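Local coordinates for coronin (Toxoplasma gondii, PDB 4OZU), which probably binds actin filaments and contributes to host-cell invasion and egress by the parasite, this chain being its WD40 beta-propeller domain, at residues Leu15-Trp20 against Ile347-Pro352; Thr279-Val284 against Tyr294-Gly299; Cys318-Leu323 against Ile332-Lys337. All blocks are in the same frame, centred on the assembly; numbering follows the deposited sequence.

Interaction 1 (Leu15-Trp20 against Ile347-Pro352)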
loop_
_atom_site.group_PDB
_atom_site.type_symbol
_atom_site.label_atom_id
_atom_site.label_comp_id
_atom_site.label_asym_id
_atom_site.label_seq_id
_atom_site.Cartn_x
_atom_site.Cartn_y
_atom_site.Cartn_z
ATOM N N LEU A 15 10.557 -16.268 9.624
ATOM C CA LEU A 15 9.631 -15.210 9.982
ATOM C C LEU A 15 8.281 -15.850 10.201
ATOM O O LEU A 15 7.734 -16.451 9.283
ATOM C CB LEU A 15 9.558 -14.151 8.887
ATOM C CG LEU A 15 8.820 -12.864 9.232
ATOM C CD1 LEU A 15 9.654 -12.010 10.162
ATOM C CD2 LEU A 15 8.470 -12.092 7.962
ATOM N N TYR A 16 7.750 -15.754 11.415
ATOM C CA TYR A 16 6.482 -16.402 11.705
ATOM C C TYR A 16 5.384 -15.384 11.958
ATOM O O TYR A 16 5.619 -14.289 12.472
ATOM C CB TYR A 16 6.622 -17.369 12.891
ATOM C CG TYR A 16 6.849 -16.748 14.248
ATOM C CD1 TYR A 16 8.135 -16.548 14.735
ATOM C CD2 TYR A 16 5.780 -16.415 15.067
ATOM C CE1 TYR A 16 8.348 -16.009 15.994
ATOM C CE2 TYR A 16 5.983 -15.871 16.326
ATOM C CZ TYR A 16 7.269 -15.673 16.784
ATOM O OH TYR A 16 7.485 -15.136 18.034
ATOM N N ALA A 17 4.182 -15.756 11.542
ATOM C CA ALA A 17 3.009 -14.923 11.718
ATOM C C ALA A 17 2.342 -15.257 13.046
ATOM O O ALA A 17 2.098 -16.425 13.338
ATOM C CB ALA A 17 2.040 -15.128 10.567
ATOM N N GLU A 18 2.061 -14.234 13.846
ATOM C CA GLU A 18 1.358 -14.426 15.117
ATOM C C GLU A 18 0.146 -13.500 15.190
ATOM O O GLU A 18 0.283 -12.278 15.244
ATOM C CB GLU A 18 2.293 -14.172 16.297
ATOM C CG GLU A 18 1.623 -14.365 17.647
ATOM C CD GLU A 18 2.610 -14.378 18.797
ATOM O OE1 GLU A 18 3.385 -13.410 18.932
ATOM O OE2 GLU A 18 2.608 -15.362 19.564
ATOM N N ALA A 19 -1.043 -14.090 15.144
ATOM C CA ALA A 19 -2.270 -13.333 15.327
ATOM C C ALA A 19 -2.373 -12.896 16.786
ATOM O O ALA A 19 -2.205 -13.707 17.686
ATOM C CB ALA A 19 -3.480 -14.168 14.930
ATOM N N TRP A 20 -2.637 -11.614 17.012
ATOM C CA TRP A 20 -2.820 -11.105 18.366
ATOM C C TRP A 20 -4.029 -11.738 19.042
ATOM O O TRP A 20 -5.019 -12.055 18.392
ATOM C CB TRP A 20 -3.010 -9.592 18.359
ATOM C CG TRP A 20 -1.806 -8.801 17.978
ATOM C CD1 TRP A 20 -0.760 -9.206 17.202
ATOM C CD2 TRP A 20 -1.527 -7.449 18.360
ATOM N NE1 TRP A 20 0.155 -8.182 17.072
ATOM C CE2 TRP A 20 -0.293 -7.096 17.776
ATOM C CE3 TRP A 20 -2.202 -6.503 19.136
ATOM C CZ2 TRP A 20 0.278 -5.838 17.947
ATOM C CZ3 TRP A 20 -1.634 -5.256 19.303
ATOM C CH2 TRP A 20 -0.408 -4.934 18.711
ATOM N N ILE A 347 -1.940 -9.123 12.845
ATOM C CA ILE A 347 -1.029 -10.243 12.664
ATOM C C ILE A 347 0.392 -9.708 12.643
ATOM O O ILE A 347 0.749 -8.942 11.750
ATOM C CB ILE A 347 -1.279 -11.010 11.343
ATOM C CG1 ILE A 347 -2.768 -11.305 11.124
ATOM C CG2 ILE A 347 -0.458 -12.290 11.321
ATOM C CD1 ILE A 347 -3.369 -12.260 12.104
ATOM N N SER A 348 1.199 -10.106 13.618
ATOM C CA SER A 348 2.603 -9.714 13.654
ATOM C C SER A 348 3.439 -10.687 12.831
ATOM O O SER A 348 3.164 -11.885 12.807
ATOM C CB SER A 348 3.127 -9.677 15.099
ATOM O OG SER A 348 2.603 -8.574 15.820
ATOM N N PHE A 349 4.458 -10.162 12.163
ATOM C CA PHE A 349 5.461 -10.991 11.508
ATOM C C PHE A 349 6.780 -10.775 12.231
ATOM O O PHE A 349 7.344 -9.674 12.226
ATOM C CB PHE A 349 5.539 -10.661 10.021
ATOM C CG PHE A 349 4.220 -10.827 9.327
ATOM C CD1 PHE A 349 3.823 -12.067 8.859
ATOM C CD2 PHE A 349 3.350 -9.760 9.205
ATOM C CE1 PHE A 349 2.592 -12.231 8.246
ATOM C CE2 PHE A 349 2.120 -9.916 8.591
ATOM C CZ PHE A 349 1.741 -11.154 8.116
ATOM N N ILE A 350 7.231 -11.846 12.868
ATOM C CA ILE A 350 8.289 -11.805 13.869
ATOM C C ILE A 350 9.435 -12.720 13.489
ATOM O O ILE A 350 9.223 -13.863 13.093
ATOM C CB ILE A 350 7.735 -12.217 15.252
ATOM C CG1 ILE A 350 6.728 -11.177 15.736
ATOM C CG2 ILE A 350 8.846 -12.348 16.274
ATOM C CD1 ILE A 350 5.792 -11.677 16.787
ATOM N N VAL A 351 10.656 -12.213 13.598
ATOM C CA VAL A 351 11.837 -13.054 13.449
ATOM C C VAL A 351 12.096 -13.783 14.759
ATOM O O VAL A 351 12.281 -13.137 15.788
ATOM C CB VAL A 351 13.078 -12.233 13.070
ATOM C CG1 VAL A 351 14.299 -13.139 12.933
ATOM C CG2 VAL A 351 12.828 -11.459 11.786
ATOM N N PRO A 352 12.116 -15.129 14.735
ATOM C CA PRO A 352 12.370 -15.848 15.985
ATOM C C PRO A 352 13.813 -15.689 16.430
ATOM O O PRO A 352 14.732 -15.929 15.649
ATOM C CB PRO A 352 12.058 -17.305 15.631
ATOM C CG PRO A 352 12.290 -17.392 14.168
ATOM C CD PRO A 352 11.914 -16.052 13.603
#

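Interaction 2 (Thr279-Val284 against Tyr294-Gly299)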
loop_
_atom_site.group_PDB
_atom_site.type_symbol
_atom_site.label_atom_id
_atom_site.label_comp_id
_atom_site.label_asym_id
_atom_site.label_seq_id
_atom_site.Cartn_x
_atom_site.Cartn_y
_atom_site.Cartn_z
ATOM N N THR A 279 13.563 -4.342 4.636
ATOM C CA THR A 279 14.084 -5.694 4.853
ATOM C C THR A 279 14.021 -6.573 3.608
ATOM O O THR A 279 14.714 -7.591 3.530
ATOM C CB THR A 279 13.322 -6.439 5.969
ATOM O OG1 THR A 279 11.972 -6.670 5.554
ATOM C CG2 THR A 279 13.341 -5.654 7.279
ATOM N N GLY A 280 13.186 -6.195 2.648
ATOM C CA GLY A 280 12.977 -7.009 1.466
ATOM C C GLY A 280 11.852 -8.026 1.586
ATOM O O GLY A 280 11.623 -8.807 0.663
ATOM N N MET A 281 11.133 -8.024 2.703
ATOM C CA MET A 281 9.981 -8.908 2.840
ATOM C C MET A 281 8.911 -8.499 1.843
ATOM O O MET A 281 8.622 -7.307 1.654
ATOM C CB MET A 281 9.400 -8.886 4.255
ATOM C CG MET A 281 10.269 -9.506 5.335
ATOM S SD MET A 281 10.953 -11.132 4.956
ATOM C CE MET A 281 9.482 -12.073 4.562
ATOM N N LEU A 282 8.327 -9.505 1.203
ATOM C CA LEU A 282 7.323 -9.289 0.169
ATOM C C LEU A 282 6.126 -10.176 0.461
ATOM O O LEU A 282 6.220 -11.403 0.376
ATOM C CB LEU A 282 7.915 -9.589 -1.212
ATOM C CG LEU A 282 7.094 -9.274 -2.462
ATOM C CD1 LEU A 282 6.639 -7.821 -2.498
ATOM C CD2 LEU A 282 7.898 -9.596 -3.702
ATOM N N TYR A 283 5.013 -9.553 0.836
ATOM C CA TYR A 283 3.802 -10.288 1.192
ATOM C C TYR A 283 2.835 -10.279 0.009
ATOM O O TYR A 283 2.706 -9.264 -0.668
ATOM C CB TYR A 283 3.135 -9.670 2.424
ATOM C CG TYR A 283 4.054 -9.481 3.616
ATOM C CD1 TYR A 283 4.861 -8.361 3.711
ATOM C CD2 TYR A 283 4.109 -10.415 4.640
ATOM C CE1 TYR A 283 5.699 -8.171 4.786
ATOM C CE2 TYR A 283 4.952 -10.236 5.731
ATOM C CZ TYR A 283 5.743 -9.112 5.794
ATOM O OH TYR A 283 6.586 -8.915 6.861
ATOM N N VAL A 284 2.181 -11.410 -0.253
ATOM C CA VAL A 284 1.147 -11.469 -1.284
ATOM C C VAL A 284 -0.146 -11.925 -0.634
ATOM O O VAL A 284 -0.233 -13.027 -0.094
ATOM C CB VAL A 284 1.546 -12.392 -2.467
ATOM C CG1 VAL A 284 2.718 -11.780 -3.223
ATOM C CG2 VAL A 284 1.903 -13.795 -1.996
ATOM N N TYR A 294 4.559 -15.146 2.231
ATOM C CA TYR A 294 5.564 -14.124 2.056
ATOM C C TYR A 294 6.924 -14.686 1.682
ATOM O O TYR A 294 7.249 -15.854 1.933
ATOM C CB TYR A 294 5.675 -13.266 3.317
ATOM C CG TYR A 294 5.523 -14.007 4.617
ATOM C CD1 TYR A 294 4.266 -14.251 5.151
ATOM C CD2 TYR A 294 6.638 -14.436 5.336
ATOM C CE1 TYR A 294 4.120 -14.920 6.357
ATOM C CE2 TYR A 294 6.498 -15.102 6.537
ATOM C CZ TYR A 294 5.238 -15.338 7.044
ATOM O OH TYR A 294 5.102 -16.002 8.245
ATOM N N TYR A 295 7.690 -13.801 1.058
ATOM C CA TYR A 295 8.979 -14.082 0.457
ATOM C C TYR A 295 9.944 -13.016 0.935
ATOM O O TYR A 295 9.506 -11.950 1.376
ATOM C CB TYR A 295 8.893 -14.036 -1.072
ATOM C CG TYR A 295 7.847 -14.932 -1.679
ATOM C CD1 TYR A 295 6.509 -14.562 -1.704
ATOM C CD2 TYR A 295 8.200 -16.144 -2.244
ATOM C CE1 TYR A 295 5.551 -15.392 -2.268
ATOM C CE2 TYR A 295 7.257 -16.978 -2.806
ATOM C CZ TYR A 295 5.936 -16.600 -2.814
ATOM O OH TYR A 295 5.007 -17.438 -3.383
ATOM N N GLN A 296 11.242 -13.274 0.832
ATOM C CA GLN A 296 12.210 -12.190 0.945
ATOM C C GLN A 296 12.925 -11.979 -0.367
ATOM O O GLN A 296 13.456 -12.917 -0.951
ATOM C CB GLN A 296 13.248 -12.439 2.036
ATOM C CG GLN A 296 14.043 -11.166 2.309
ATOM C CD GLN A 296 15.193 -11.344 3.269
ATOM O OE1 GLN A 296 15.801 -12.412 3.350
ATOM N NE2 GLN A 296 15.508 -10.279 4.003
ATOM N N TYR A 297 12.930 -10.726 -0.808
ATOM C CA TYR A 297 13.734 -10.288 -1.937
ATOM C C TYR A 297 15.053 -9.801 -1.363
ATOM O O TYR A 297 15.099 -8.776 -0.688
ATOM C CB TYR A 297 13.010 -9.193 -2.710
ATOM C CG TYR A 297 13.635 -8.773 -4.026
ATOM C CD1 TYR A 297 14.091 -9.709 -4.939
ATOM C CD2 TYR A 297 13.699 -7.430 -4.379
ATOM C CE1 TYR A 297 14.640 -9.315 -6.150
ATOM C CE2 TYR A 297 14.243 -7.030 -5.577
ATOM C CZ TYR A 297 14.705 -7.971 -6.460
ATOM O OH TYR A 297 15.233 -7.562 -7.658
ATOM N N HIS A 298 16.113 -10.565 -1.601
ATOM C CA HIS A 298 17.406 -10.308 -0.984
ATOM C C HIS A 298 18.510 -10.671 -1.955
ATOM O O HIS A 298 18.488 -11.747 -2.550
ATOM C CB HIS A 298 17.549 -11.111 0.310
ATOM C CG HIS A 298 18.774 -10.775 1.104
ATOM N ND1 HIS A 298 18.831 -9.699 1.965
ATOM C CD2 HIS A 298 19.987 -11.377 1.173
ATOM C CE1 HIS A 298 20.027 -9.651 2.527
ATOM N NE2 HIS A 298 20.745 -10.657 2.066
ATOM N N GLY A 299 19.469 -9.770 -2.127
ATOM C CA GLY A 299 20.574 -10.022 -3.031
ATOM C C GLY A 299 20.109 -10.232 -4.460
ATOM O O GLY A 299 20.787 -10.892 -5.240
HETATM O O HOH W 1 16.440 -8.174 1.645
#

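Interaction 3 (Cys318-Leu323 against Ile332-Lys337)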
loop_
_atom_site.group_PDB
_atom_site.type_symbol
_atom_site.label_atom_id
_atom_site.label_comp_id
_atom_site.label_asym_id
_atom_site.label_seq_id
_atom_site.Cartn_x
_atom_site.Cartn_y
_atom_site.Cartn_z
ATOM N N CYS A 318 -4.473 -4.072 5.469
ATOM C CA CYS A 318 -3.373 -3.170 5.182
ATOM C C CYS A 318 -2.228 -3.589 6.080
ATOM O O CYS A 318 -2.404 -4.430 6.963
ATOM C CB CYS A 318 -3.744 -1.706 5.423
ATOM S SG CYS A 318 -3.931 -1.263 7.179
ATOM N N PHE A 319 -1.061 -3.016 5.835
ATOM C CA PHE A 319 0.089 -3.201 6.706
ATOM C C PHE A 319 0.425 -1.862 7.337
ATOM O O PHE A 319 0.147 -0.817 6.751
ATOM C CB PHE A 319 1.289 -3.739 5.923
ATOM C CG PHE A 319 1.219 -5.213 5.639
ATOM C CD1 PHE A 319 0.284 -5.719 4.756
ATOM C CD2 PHE A 319 2.103 -6.086 6.245
ATOM C CE1 PHE A 319 0.226 -7.070 4.490
ATOM C CE2 PHE A 319 2.050 -7.435 5.983
ATOM C CZ PHE A 319 1.111 -7.927 5.104
ATOM N N ILE A 320 1.026 -1.887 8.520
ATOM C CA ILE A 320 1.384 -0.653 9.207
ATOM C C ILE A 320 2.747 -0.183 8.729
ATOM O O ILE A 320 3.508 -0.960 8.149
ATOM C CB ILE A 320 1.405 -0.827 10.751
ATOM C CG1 ILE A 320 2.546 -1.754 11.188
ATOM C CG2 ILE A 320 0.053 -1.334 11.237
ATOM C CD1 ILE A 320 2.686 -1.883 12.710
ATOM N N PRO A 321 3.067 1.093 8.971
ATOM C CA PRO A 321 4.391 1.564 8.558
ATOM C C PRO A 321 5.493 0.969 9.416
ATOM O O PRO A 321 5.242 0.579 10.554
ATOM C CB PRO A 321 4.314 3.083 8.758
ATOM C CG PRO A 321 2.863 3.393 8.885
ATOM C CD PRO A 321 2.236 2.188 9.492
ATOM N N LYS A 322 6.701 0.922 8.875
ATOM C CA LYS A 322 7.854 0.396 9.605
ATOM C C LYS A 322 8.067 1.133 10.921
ATOM O O LYS A 322 8.412 0.522 11.922
ATOM C CB LYS A 322 9.115 0.495 8.747
ATOM C CG LYS A 322 10.383 0.013 9.427
ATOM C CD LYS A 322 10.350 -1.478 9.746
ATOM C CE LYS A 322 10.318 -2.311 8.480
ATOM N NZ LYS A 322 10.632 -3.741 8.731
ATOM N N LEU A 323 7.863 2.445 10.922
ATOM C CA LEU A 323 8.105 3.247 12.121
ATOM C C LEU A 323 7.220 2.830 13.283
ATOM O O LEU A 323 7.523 3.141 14.436
ATOM C CB LEU A 323 7.888 4.730 11.835
ATOM C CG LEU A 323 8.963 5.441 11.012
ATOM C CD1 LEU A 323 8.504 6.850 10.684
ATOM C CD2 LEU A 323 10.295 5.469 11.734
ATOM N N ILE A 332 8.795 -7.159 12.514
ATOM C CA ILE A 332 9.274 -6.391 11.363
ATOM C C ILE A 332 8.126 -5.870 10.496
ATOM O O ILE A 332 8.295 -4.916 9.739
ATOM C CB ILE A 332 10.251 -7.209 10.491
ATOM C CG1 ILE A 332 9.553 -8.373 9.798
ATOM C CG2 ILE A 332 11.425 -7.708 11.340
ATOM C CD1 ILE A 332 10.396 -9.000 8.715
ATOM N N GLY A 333 6.963 -6.499 10.608
ATOM C CA GLY A 333 5.778 -6.032 9.911
ATOM C C GLY A 333 4.523 -6.432 10.653
ATOM O O GLY A 333 4.554 -7.328 11.509
ATOM N N ARG A 334 3.420 -5.758 10.346
ATOM C CA ARG A 334 2.137 -6.106 10.948
ATOM C C ARG A 334 0.998 -5.863 9.976
ATOM O O ARG A 334 0.857 -4.772 9.417
ATOM C CB ARG A 334 1.901 -5.314 12.239
ATOM C CG ARG A 334 0.731 -5.841 13.061
ATOM C CD ARG A 334 0.354 -4.895 14.202
ATOM N NE ARG A 334 1.515 -4.449 14.971
ATOM C CZ ARG A 334 1.523 -3.373 15.755
ATOM N NH1 ARG A 334 0.427 -2.635 15.897
ATOM N NH2 ARG A 334 2.625 -3.034 16.405
ATOM N N MET A 335 0.206 -6.905 9.766
ATOM C CA MET A 335 -1.003 -6.802 8.965
ATOM C C MET A 335 -2.199 -6.550 9.870
ATOM O O MET A 335 -2.299 -7.126 10.947
ATOM C CB MET A 335 -1.220 -8.081 8.160
ATOM C CG MET A 335 -2.481 -8.094 7.317
ATOM S SD MET A 335 -2.838 -9.741 6.672
ATOM C CE MET A 335 -1.423 -10.008 5.615
ATOM N N LEU A 336 -3.092 -5.677 9.423
ATOM C CA LEU A 336 -4.403 -5.529 10.036
ATOM C C LEU A 336 -5.378 -6.197 9.089
ATOM O O LEU A 336 -5.553 -5.756 7.957
ATOM C CB LEU A 336 -4.755 -4.059 10.263
ATOM C CG LEU A 336 -3.755 -3.312 11.149
ATOM C CD1 LEU A 336 -4.040 -1.816 11.177
ATOM C CD2 LEU A 336 -3.788 -3.889 12.558
ATOM N N LYS A 337 -5.973 -7.283 9.560
ATOM C CA LYS A 337 -6.836 -8.137 8.752
ATOM C C LYS A 337 -8.300 -7.959 9.143
ATOM O O LYS A 337 -8.662 -8.284 10.257
ATOM C CB LYS A 337 -6.415 -9.601 8.943
ATOM C CG LYS A 337 -7.282 -10.624 8.229
ATOM C CD LYS A 337 -7.034 -12.016 8.792
ATOM C CE LYS A 337 -8.039 -13.024 8.257
ATOM N NZ LYS A 337 -8.190 -14.176 9.186
HETATM O O HOH W 2 4.187 -3.752 8.500
#

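Interaction 1 (Leu15-Trp20 against Ile347-Pro352)
Over one face of the Tyr16 ring lies Ile350, whose CB is 4.1 Å from the ring centroid and offset toward the rim, a CH-pi contact between side chains that run alongside each other in the same direction. The crowded position of Tyr16 CG, between backbone N and carbonyl carbon (chi1 69°), puts the ring there, and Pro352 CB meets its edge 3.9 Å from Tyr16 CE1. The Trp20 indole uses its edge: NE1 donates in the ring plane to Ser348 OG at 2.8 Å, nearly straight at 169°. Ser348 OG is gripped further by hydrogen bonds with Glu331 and Arg329. Ala17 CB approaches the Phe349 ring obliquely. Between these groups the N-terminal strand 16-19 pairs antiparallel with 347-350, the "Velcro" closure in which an N-terminal strand completes the last blade of a beta-propeller. Its hydrogen-bonded pairs are Tyr16 with Ile350 and Glu18 with Ser348, where Glu18 N lies 2.8 Å from Ser348 O. On the face carrying Ala17 and Phe349 the packing is tight, with Ala19 CB 3.4 Å from Ile347 CD1. Leu15 CD1 lies against the Ile350 carbonyl, 3.4 Å from Ile350 C, and touches Val351 CG2.

Interaction 2 (Thr279-Val284 against Tyr294-Gly299)
Four hydrogen bonds join the two arms of this beta hairpin, whose strands 281-286 and 291-298 are the middle pair of a four-stranded propeller blade. Leu282 and Tyr295 form a hydrogen-bonded antiparallel pair, Leu282 N donating to Tyr295 O at 2.7 Å, and Tyr297 N reaches Gly280 O at 2.7 Å from above the carbonyl plane. Gly280, at a positive phi of 90°, makes a CA-H...O contact with Tyr297 O, a closeness that its lack of a side chain permits. On the face of the sheet opposite Leu282 and Tyr295, the side chains of Tyr283 and Tyr294 run alongside each other, their rings oblique with planes at 50°, the nearest approach being Tyr283 CD2 to Tyr294 CB. Met281, bent at chi2 and chi3, curls back so that its CE lies 3.2 Å from Tyr295 O and 3.8 Å from Tyr294 CD2. The fourth bond comes from a side chain: Gln296, with CG anti to the backbone N (chi1 -168°) and its chain extended, brings NE2 within 2.8 Å of Thr279 O, nearly in the planes of both groups. That amide is fixed in rotation from outside, since NE2 also binds Pro10 O while OE1 accepts from Ile12 N. Water 1 bridges Thr279 O and Tyr297 O and also bonds His298 ND1. Thr279 OG1, itself held by Asp276, accepts from Met281 N in an ST turn leading into the strand.

Interaction 3 (Cys318-Leu323 against Ile332-Lys337)
The two segments run antiparallel, with Cys318 and Leu336 as a hydrogen-bonded pair and Phe319 and Met335 as a non-hydrogen-bonded one, before the chain swings away from its partner beyond Ile320. Leu336 N meets Cys318 O at 2.8 Å, nearly along the C=O axis, and Ile320 N reaches Arg334 O in much the same way. Where direct pairing gives out, water 2 takes over, donating to Ile320 O and accepting from Arg334 N. Farther on, Lys322 bends at chi2 and chi3 to bring NZ 2.8 Å from Ile332 O, in the carbonyl plane and on a lone pair; the same NZ forms a salt bridge with Asp276. On one face of the sheet Met335 CB sits over the Phe319 ring, 4.0 Å from the centroid. Met335 is extended through chi2 and turns only at chi3 (-64°), which brings CE to 3.3 Å from Phe319 CZ, while SD makes an oblique Met-aromatic contact with the ring. On the other face, Ile320 CG1 takes the crowded position between backbone N and carbonyl carbon (chi1 67°). With CD1 extended beyond it (chi2 176°), the methyl comes over the centre of the Arg334 guanidinium, 3.6 Å from CZ of that arginine, so an apolar group covers the face of a charged one whose NE makes a salt bridge to Glu331. Beside it Leu336 CD1 touches Cys318 SG at 4.0 Å. Strand 317-319 is an outermost strand of its sheet, and 331-339 pairs on its other side with 343-350, where Ile332 and Gly333 both face Phe349 in a classic beta bulge. The Phe319 ring also meets Tyr283 of strand 281-286 in the adjacent blade, and Trp20 of strand 16-25 packs on Arg334.

Interactions 1 and 3 belong to one sheet, in the strand order 16-25, 343-350, 331-339, 317-319, and their centres lie about 11 Å apart; backbone hydrogen bonds from Ile347 to Met335 and from Phe349 to Gly333 join them. Interaction 2 lies in the adjacent blade, its centre about 15 Å from that of interaction 1 and 14 Å from that of interaction 3. The blades meet through Met281 on Leu15 and Ile332, Thr279 on Lys322, and a probable hydrogen bond between Tyr294 OH and Leu15 O. Along the chain, the hairpins of interactions 2 and 3 follow one another, both lying between the segments of interaction 1, which closes the ring by pairing the N-terminal strand with a strand of the last blade.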